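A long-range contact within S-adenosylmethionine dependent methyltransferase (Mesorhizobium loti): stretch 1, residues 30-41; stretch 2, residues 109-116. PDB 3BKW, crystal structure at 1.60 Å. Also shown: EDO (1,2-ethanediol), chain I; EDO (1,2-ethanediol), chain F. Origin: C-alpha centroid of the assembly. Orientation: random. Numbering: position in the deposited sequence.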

ATOM      1  N   ALA A  30      -8.213  10.723  16.158  1.00 33.36           N
ATOM      2  CA  ALA A  30      -6.875  10.160  16.375  1.00 33.41           C
ATOM      3  C   ALA A  30      -5.991  10.242  15.154  1.00 31.11           C
ATOM      4  O   ALA A  30      -4.787  10.470  15.283  1.00 31.00           O
ATOM      5  CB  ALA A  30      -6.973   8.691  16.819  1.00 33.90           C
ATOM      6  N   GLU A  31      -6.600  10.038  13.981  1.00 32.16           N
ATOM      7  CA  GLU A  31      -5.887  10.077  12.706  1.00 30.59           C
ATOM      8  C   GLU A  31      -5.672  11.468  12.092  1.00 31.95           C
ATOM      9  O   GLU A  31      -4.976  11.566  11.077  1.00 30.66           O
ATOM     10  CB  GLU A  31      -6.545   9.155  11.658  1.00 31.62           C
ATOM     11  CG  GLU A  31      -7.794   9.643  10.915  1.00 32.40           C
ATOM     12  CD  GLU A  31      -9.070   9.785  11.750  1.00 36.32           C
ATOM     13  OE1 GLU A  31      -9.077   9.498  12.976  1.00 33.16           O
ATOM     14  OE2 GLU A  31     -10.088  10.194  11.143  1.00 38.03           O
ATOM     15  N   TRP A  32      -6.250  12.513  12.685  1.00 30.75           N
ATOM     16  CA  TRP A  32      -6.088  13.873  12.147  1.00 30.91           C
ATOM     17  C   TRP A  32      -4.634  14.353  12.081  1.00 29.96           C
ATOM     18  O   TRP A  32      -4.222  14.815  11.025  1.00 30.09           O
ATOM     19  CB  TRP A  32      -7.016  14.893  12.819  1.00 30.52           C
ATOM     20  CG  TRP A  32      -6.636  16.320  12.572  1.00 28.23           C
ATOM     21  CD1 TRP A  32      -6.202  17.196  13.491  1.00 30.28           C
ATOM     22  CD2 TRP A  32      -6.619  17.006  11.311  1.00 27.05           C
ATOM     23  NE1 TRP A  32      -5.929  18.394  12.908  1.00 29.60           N
ATOM     24  CE2 TRP A  32      -6.159  18.312  11.567  1.00 28.44           C
ATOM     25  CE3 TRP A  32      -6.924  16.639   9.992  1.00 29.84           C
ATOM     26  CZ2 TRP A  32      -6.035  19.280  10.566  1.00 29.95           C
ATOM     27  CZ3 TRP A  32      -6.784  17.607   8.966  1.00 29.30           C
ATOM     28  CH2 TRP A  32      -6.331  18.910   9.269  1.00 27.66           C
ATOM     29  N   PRO A  33      -3.867  14.274  13.188  1.00 30.24           N
ATOM     30  CA  PRO A  33      -2.465  14.711  13.093  1.00 30.93           C
ATOM     31  C   PRO A  33      -1.631  14.059  11.986  1.00 30.22           C
ATOM     32  O   PRO A  33      -0.861  14.752  11.314  1.00 31.58           O
ATOM     33  CB  PRO A  33      -1.915  14.386  14.476  1.00 31.82           C
ATOM     34  CG  PRO A  33      -3.110  14.459  15.367  1.00 33.90           C
ATOM     35  CD  PRO A  33      -4.214  13.886  14.566  1.00 32.28           C
ATOM     36  N   ALA A  34      -1.806  12.753  11.790  1.00 31.69           N
ATOM     37  CA  ALA A  34      -1.130  12.009  10.716  1.00 31.59           C
ATOM     38  C   ALA A  34      -1.553  12.483   9.337  1.00 29.15           C
ATOM     39  O   ALA A  34      -0.707  12.659   8.460  1.00 32.25           O
ATOM     40  CB  ALA A  34      -1.415  10.532  10.845  1.00 31.84           C
ATOM     41  N   LEU A  35      -2.852  12.714   9.162  1.00 27.90           N
ATOM     42  CA  LEU A  35      -3.392  13.182   7.873  1.00 29.79           C
ATOM     43  C   LEU A  35      -2.980  14.638   7.629  1.00 27.87           C
ATOM     44  O   LEU A  35      -2.544  14.994   6.527  1.00 29.07           O
ATOM     45  CB  LEU A  35      -4.913  12.988   7.835  1.00 29.78           C
ATOM     46  CG  LEU A  35      -5.579  13.065   6.466  1.00 32.94           C
ATOM     47  CD1 LEU A  35      -5.008  11.986   5.546  1.00 29.68           C
ATOM     48  CD2 LEU A  35      -7.106  12.979   6.596  1.00 33.79           C
ATOM     49  N   ARG A  36      -3.049  15.465   8.684  1.00 29.10           N
ATOM     50  CA  ARG A  36      -2.616  16.872   8.621  1.00 29.76           C
ATOM     51  C   ARG A  36      -1.146  16.980   8.175  1.00 27.87           C
ATOM     52  O   ARG A  36      -0.801  17.830   7.356  1.00 30.26           O
ATOM     53  CB  ARG A  36      -2.789  17.540   9.980  1.00 30.97           C
ATOM     54  CG  ARG A  36      -2.355  19.018  10.026  1.00 28.66           C
ATOM     55  CD  ARG A  36      -2.486  19.560  11.435  1.00 32.46           C
ATOM     56  NE  ARG A  36      -1.655  18.817  12.373  1.00 34.70           N
ATOM     57  CZ  ARG A  36      -1.797  18.790  13.705  1.00 39.29           C
ATOM     58  NH1 ARG A  36      -2.770  19.473  14.326  1.00 48.61           N
ATOM     59  NH2 ARG A  36      -0.961  18.053  14.437  1.00 43.36           N
ATOM     60  N   ALA A  37      -0.302  16.091   8.708  1.00 28.70           N
ATOM     61  CA  ALA A  37       1.125  16.050   8.360  1.00 29.67           C
ATOM     62  C   ALA A  37       1.396  15.760   6.882  1.00 29.35           C
ATOM     63  O   ALA A  37       2.435  16.169   6.347  1.00 30.18           O
ATOM     64  CB  ALA A  37       1.844  15.049   9.223  1.00 30.18           C
HETATM   65  N   MSE A  38       0.441  15.084   6.231  1.00 27.95           N
HETATM   66  CA  MSE A  38       0.517  14.718   4.820  1.00 28.21           C
HETATM   67  C   MSE A  38       0.055  15.813   3.868  1.00 27.73           C
HETATM   68  O   MSE A  38       0.353  15.766   2.672  1.00 29.37           O
HETATM   69  CB  MSE A  38      -0.288  13.448   4.600  1.00 29.44           C
HETATM   70  CG  MSE A  38       0.278  12.264   5.345  1.00 27.48           C
HETATM   71 SE   MSE A  38      -0.942  10.787   5.439  0.75 29.44          SE
HETATM   72  CE  MSE A  38      -1.308  10.531   3.547  1.00 29.87           C
ATOM     73  N   LEU A  39      -0.637  16.820   4.396  1.00 28.63           N
ATOM     74  CA  LEU A  39      -1.137  17.913   3.583  1.00 28.51           C
ATOM     75  C   LEU A  39      -0.013  18.806   3.114  1.00 29.18           C
ATOM     76  O   LEU A  39       1.014  18.904   3.779  1.00 30.35           O
ATOM     77  CB  LEU A  39      -2.084  18.801   4.395  1.00 28.54           C
ATOM     78  CG  LEU A  39      -3.362  18.176   4.943  1.00 27.44           C
ATOM     79  CD1 LEU A  39      -4.024  19.195   5.893  1.00 28.23           C
ATOM     80  CD2 LEU A  39      -4.286  17.754   3.785  1.00 30.40           C
ATOM     81  N   PRO A  40      -0.204  19.472   1.965  1.00 30.17           N
ATOM     82  CA  PRO A  40       0.753  20.493   1.588  1.00 30.66           C
ATOM     83  C   PRO A  40       0.495  21.723   2.486  1.00 31.81           C
ATOM     84  O   PRO A  40      -0.503  21.747   3.212  1.00 30.81           O
ATOM     85  CB  PRO A  40       0.341  20.807   0.151  1.00 30.71           C
ATOM     86  CG  PRO A  40      -1.131  20.597   0.168  1.00 31.74           C
ATOM     87  CD  PRO A  40      -1.308  19.385   0.987  1.00 31.41           C
ATOM     88  N   GLU A  41       1.380  22.714   2.450  1.00 31.81           N
ATOM     89  CA  GLU A  41       1.090  23.981   3.122  1.00 31.90           C
ATOM     90  C   GLU A  41      -0.215  24.541   2.500  1.00 31.75           C
ATOM     91  O   GLU A  41      -0.294  24.713   1.289  1.00 32.32           O
ATOM     92  CB  GLU A  41       2.261  24.955   2.958  1.00 33.49           C
ATOM     93  CG  GLU A  41       1.975  26.384   3.420  1.00 37.98           C
ATOM     94  CD  GLU A  41       1.545  26.475   4.866  1.00 44.64           C
ATOM     95  OE1 GLU A  41       2.280  25.949   5.732  1.00 45.81           O
ATOM     96  OE2 GLU A  41       0.485  27.083   5.122  1.00 43.35           O
ATOM     97  N   ASP A 109      -6.101  23.496  -5.790  1.00 27.52           N
ATOM     98  CA  ASP A 109      -4.718  23.112  -5.532  1.00 27.50           C
ATOM     99  C   ASP A 109      -4.663  21.876  -4.641  1.00 26.84           C
ATOM    100  O   ASP A 109      -3.654  21.171  -4.631  1.00 28.67           O
ATOM    101  CB  ASP A 109      -3.989  24.256  -4.835  1.00 25.13           C
ATOM    102  CG  ASP A 109      -4.025  25.514  -5.635  1.00 31.21           C
ATOM    103  OD1 ASP A 109      -3.459  25.495  -6.747  1.00 30.66           O
ATOM    104  OD2 ASP A 109      -4.634  26.502  -5.169  1.00 30.05           O
ATOM    105  N   LEU A 110      -5.721  21.654  -3.845  1.00 27.03           N
ATOM    106  CA  LEU A 110      -5.798  20.537  -2.918  1.00 26.94           C
ATOM    107  C   LEU A 110      -7.211  20.009  -2.839  1.00 26.98           C
ATOM    108  O   LEU A 110      -8.142  20.788  -2.718  1.00 27.07           O
ATOM    109  CB  LEU A 110      -5.383  21.005  -1.503  1.00 26.57           C
ATOM    110  CG  LEU A 110      -5.545  20.053  -0.303  1.00 29.36           C
ATOM    111  CD1 LEU A 110      -4.722  18.778  -0.506  1.00 29.40           C
ATOM    112  CD2 LEU A 110      -5.216  20.755   1.002  1.00 28.65           C
ATOM    113  N   ALA A 111      -7.347  18.689  -2.918  1.00 26.03           N
ATOM    114  CA  ALA A 111      -8.592  17.999  -2.644  1.00 26.22           C
ATOM    115  C   ALA A 111      -8.363  17.183  -1.365  1.00 27.01           C
ATOM    116  O   ALA A 111      -7.353  16.485  -1.234  1.00 26.62           O
ATOM    117  CB  ALA A 111      -9.020  17.114  -3.804  1.00 27.10           C
ATOM    118  N   TYR A 112      -9.261  17.341  -0.405  1.00 26.28           N
ATOM    119  CA  TYR A 112      -9.224  16.639   0.876  1.00 27.04           C
ATOM    120  C   TYR A 112     -10.497  15.854   1.087  1.00 26.87           C
ATOM    121  O   TYR A 112     -11.558  16.305   0.707  1.00 26.47           O
ATOM    122  CB  TYR A 112      -9.081  17.652   1.996  1.00 26.78           C
ATOM    123  CG  TYR A 112      -9.157  17.103   3.414  1.00 26.34           C
ATOM    124  CD1 TYR A 112      -8.003  16.631   4.061  1.00 27.86           C
ATOM    125  CD2 TYR A 112     -10.378  17.032   4.110  1.00 26.45           C
ATOM    126  CE1 TYR A 112      -8.065  16.136   5.383  1.00 29.27           C
ATOM    127  CE2 TYR A 112     -10.448  16.538   5.430  1.00 26.74           C
ATOM    128  CZ  TYR A 112      -9.292  16.099   6.057  1.00 28.65           C
ATOM    129  OH  TYR A 112      -9.398  15.633   7.368  1.00 29.37           O
ATOM    130  N   SER A 113     -10.388  14.689   1.720  1.00 27.15           N
ATOM    131  CA  SER A 113     -11.564  13.915   2.090  1.00 25.97           C
ATOM    132  C   SER A 113     -11.311  13.025   3.293  1.00 27.56           C
ATOM    133  O   SER A 113     -10.411  12.198   3.267  1.00 27.87           O
ATOM    134  CB  SER A 113     -12.023  13.062   0.923  1.00 25.90           C
ATOM    135  OG  SER A 113     -13.239  12.396   1.248  1.00 28.06           O
ATOM    136  N   SER A 114     -12.105  13.206   4.341  1.00 25.77           N
ATOM    137  CA  SER A 114     -12.030  12.383   5.537  1.00 26.25           C
ATOM    138  C   SER A 114     -13.171  11.369   5.593  1.00 25.89           C
ATOM    139  O   SER A 114     -14.344  11.745   5.717  1.00 26.16           O
ATOM    140  CB  SER A 114     -12.074  13.253   6.790  1.00 28.03           C
ATOM    141  OG  SER A 114     -12.194  12.450   7.959  1.00 29.09           O
ATOM    142  N   LEU A 115     -12.807  10.096   5.472  1.00 26.33           N
ATOM    143  CA  LEU A 115     -13.726   8.984   5.721  1.00 27.08           C
ATOM    144  C   LEU A 115     -15.035   9.035   4.948  1.00 29.35           C
ATOM    145  O   LEU A 115     -16.124   8.821   5.500  1.00 29.65           O
ATOM    146  CB  LEU A 115     -13.956   8.887   7.236  1.00 27.76           C
ATOM    147  CG  LEU A 115     -12.702   8.761   8.107  1.00 29.13           C
ATOM    148  CD1 LEU A 115     -13.087   8.681   9.597  1.00 30.00           C
ATOM    149  CD2 LEU A 115     -11.847   7.572   7.679  1.00 30.54           C
ATOM    150  N   ALA A 116     -14.912   9.333   3.663  1.00 27.58           N
ATOM    151  CA  ALA A 116     -16.052   9.406   2.738  1.00 27.71           C
ATOM    152  C   ALA A 116     -15.948   8.454   1.550  1.00 26.22           C
ATOM    153  O   ALA A 116     -16.951   7.932   1.103  1.00 28.96           O
ATOM    154  CB  ALA A 116     -16.210  10.844   2.204  1.00 28.95           C
TER
HETATM  155  C1  EDO I 249      -0.325  23.484   8.078  1.00 52.84           C
HETATM  156  O1  EDO I 249      -0.552  24.736   8.733  1.00 46.99           O
HETATM  157  C2  EDO I 249      -0.700  23.643   6.609  1.00 51.34           C
HETATM  158  O2  EDO I 249      -0.814  22.378   5.932  1.00 42.38           O
HETATM  159  C1  EDO F 246      -1.125  23.127  -7.308  1.00 31.92           C
HETATM  160  O1  EDO F 246      -1.531  24.316  -7.969  1.00 36.18           O
HETATM  161  C2  EDO F 246       0.130  23.417  -6.494  1.00 31.81           C
HETATM  162  O2  EDO F 246      -0.199  24.171  -5.306  1.00 32.28           O
HETATM  163  O   HOH W   1      -9.865  11.301   8.738  1.00 20.67           O

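Stretch 1 is a short helix followed by a loop that carries Leu 39 and Pro 40, and stretch 2 is a strand that ends in a turn at Leu 115. The two backbones stay well apart: the nearest CA atoms are 9.0 Å from each other between Leu 35 and Ser 114, and 8.0 Å between Pro 40 and Leu 110. These two pairs also show that the chains run in opposing directions. At such spacing side chains must fill the gap, and no direct hydrogen bond crosses it; the contact buries 336 Å² in total.

Glu 31 opens the contact. Its CA-to-CB bond points toward the strand, and OE2 lies 3.7 Å from CD1 of Leu 115, a van der Waals approach. The distance from Glu 31 OE2 to Ser 114 OG, 4.4 Å, is too long for a hydrogen bond, and a water closes the gap. The water O donates to Glu 31 OE2 at 2.7 Å and is hydrogen-bonded to Ser 114 OG at 2.7 Å.

At Trp 32 the CA-to-CB bond points sideways, but with chi1 at 164° (t) the indole reaches nearer the strand. Its CZ3 comes within 3.6 Å of Tyr 112 OH and 4.1 Å of Tyr 112 CE1; the contact is oblique.

Leu 35 is one helical turn beyond Glu 31, as the 3.1 Å hydrogen bond from Leu 35 N to Glu 31 O attests, so its CA-to-CB bond also points toward the strand. Leu 35 CD2 packs 3.5 Å from Tyr 112 CE1. In Arg 36, next along the helix, that bond points away and the residue makes no contact.

Leu 39 N still hydrogen-bonds Arg 36 O at 3.1 Å, while its bond to Leu 35 O, at 3.4 Å, is weak. With psi at 153° the chain has left helical geometry. The Leu 39 CA-to-CB bond points sideways, yet CD2 reaches Tyr 112 CD1 at 3.9 Å and Leu 110 CD2 at 4.2 Å, bridging two strand residues. Tyr 112, whose 73 Å² is the largest area covered on any residue here, therefore meets Trp 32, Leu 35 and Leu 39.

Pro 40 completes the apolar row, its CD 3.8 Å from Leu 110 CD1. The CA-to-CB bonds of Leu 110 and Tyr 112 both point toward stretch 1, while Ala 111 between them makes no contact, as strand alternation predicts. Pro 40 O accepts a 2.8 Å hydrogen bond from O2 of ethanediol chain I, probably a crystallisation additive.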